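Local structure of uncharacterized protein YjgB (Bacillus subtilis, 4YGT) at residues A[102-105]-A[106-109]. The protein is of unknown function but is a putative secreted lipoprotein and the first structural representative of the DUF4309 family, which belongs to the PepSY clan. Numbering follows the deposited sequence.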
loop_
_atom_site.group_PDB
_atom_site.type_symbol
_atom_site.label_atom_id
_atom_site.label_comp_id
_atom_site.label_asym_id
_atom_site.label_seq_id
_atom_site.Cartn_x
_atom_site.Cartn_y
_atom_site.Cartn_z
ATOM N N LEU A 102 -1.911 7.747 13.740
ATOM C CA LEU A 102 -0.756 8.409 13.129
ATOM C C LEU A 102 -0.515 7.964 11.681
ATOM O O LEU A 102 0.276 8.604 10.984
ATOM C CB LEU A 102 0.523 8.191 13.957
ATOM C CG LEU A 102 0.500 8.606 15.423
ATOM C CD1 LEU A 102 1.797 8.249 16.086
ATOM C CD2 LEU A 102 0.228 10.097 15.594
ATOM N N ASN A 103 -1.189 6.894 11.212
ATOM C CA ASN A 103 -1.051 6.458 9.822
ATOM C C ASN A 103 -2.430 6.150 9.229
ATOM O O ASN A 103 -3.247 7.052 9.237
ATOM C CB ASN A 103 -0.022 5.328 9.628
ATOM C CG ASN A 103 -0.241 4.124 10.478
ATOM O OD1 ASN A 103 -1.021 3.239 10.128
ATOM N ND2 ASN A 103 0.433 4.079 11.616
ATOM N N LEU A 104 -2.695 4.940 8.691
ATOM C CA LEU A 104 -3.949 4.587 7.993
ATOM C C LEU A 104 -5.225 4.802 8.805
ATOM O O LEU A 104 -6.280 5.024 8.202
ATOM C CB LEU A 104 -3.934 3.147 7.451
ATOM C CG LEU A 104 -2.896 2.849 6.353
ATOM C CD1 LEU A 104 -3.214 1.559 5.648
ATOM C CD2 LEU A 104 -2.842 3.958 5.323
ATOM N N GLY A 105 -5.119 4.775 10.136
ATOM C CA GLY A 105 -6.239 5.027 11.037
ATOM C C GLY A 105 -6.764 6.444 10.902
ATOM O O GLY A 105 -7.947 6.699 11.146
ATOM N N GLY A 106 -5.875 7.349 10.487
ATOM C CA GLY A 106 -6.165 8.757 10.246
ATOM C C GLY A 106 -6.362 9.104 8.783
ATOM O O GLY A 106 -6.586 10.270 8.454
ATOM N N VAL A 107 -6.290 8.096 7.896
ATOM C CA VAL A 107 -6.445 8.287 6.451
ATOM C C VAL A 107 -7.903 8.047 6.097
ATOM O O VAL A 107 -8.365 6.907 6.008
ATOM C CB VAL A 107 -5.459 7.438 5.600
ATOM C CG1 VAL A 107 -5.707 7.619 4.104
ATOM C CG2 VAL A 107 -4.014 7.785 5.944
ATOM N N THR A 108 -8.622 9.157 5.914
ATOM C CA THR A 108 -10.051 9.216 5.597
ATOM C C THR A 108 -10.264 9.668 4.142
ATOM O O THR A 108 -9.370 10.321 3.599
ATOM C CB THR A 108 -10.761 10.173 6.575
ATOM O OG1 THR A 108 -10.145 11.454 6.502
ATOM C CG2 THR A 108 -10.744 9.679 8.016
ATOM N N PRO A 109 -11.436 9.392 3.502
ATOM C CA PRO A 109 -11.653 9.867 2.117
ATOM C C PRO A 109 -11.621 11.396 1.978
ATOM O O PRO A 109 -11.474 11.905 0.860
ATOM C CB PRO A 109 -13.051 9.334 1.778
ATOM C CG PRO A 109 -13.243 8.168 2.696
ATOM C CD PRO A 109 -12.602 8.617 3.972
#
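A single turn of 3-10 helix, made by Leu-104, Gly-105 and Gly-106 in the loop between strand 88-95 and helix 109-116, illustrates how two successive i to i+3 bonds can fold a short connection. Gly-106 N donates to Asn-103 O at 2.9 Å, and Val-107 N to Leu-104 O at 3.1 Å. Asn-103 adds a bond from its side chain: OD1 turns forward to accept the N-H of the next residue, with Leu-104 N at 2.8 Å from Asn-103 OD1, though not straight, with an N-H...O angle of 140° and the donor well off the line of the side-chain C=O (C=O...N angle 95°). Closing the turn also brings two apolar side chains together. Leu-104 CD2 meets Val-107 CG2 at 4.1 Å, the two side chains crossing at a slant. With its CG1 anti to the backbone N (chi1 177°), Val-107 keeps CG2 beside that nitrogen and over the start of the turn, 3.5 Å from Asn-103 O. Asn-103, Leu-104 and Val-107 are buried residues. Asn-103 ND2 is hydrogen-bonded to Thr-96 OG1, while Thr-108, the N-cap of the following helix, bonds through OG1 to Val-111 N. Leu-104 packs on Tyr-93 of strand 88-95 and on Ala-152 and Val-155 of strand 152-159, whereas Val-107 touches Ala-152 and also Leu-19 and Val-20 of helix 14-27, so the turn joins that helix to the sheet.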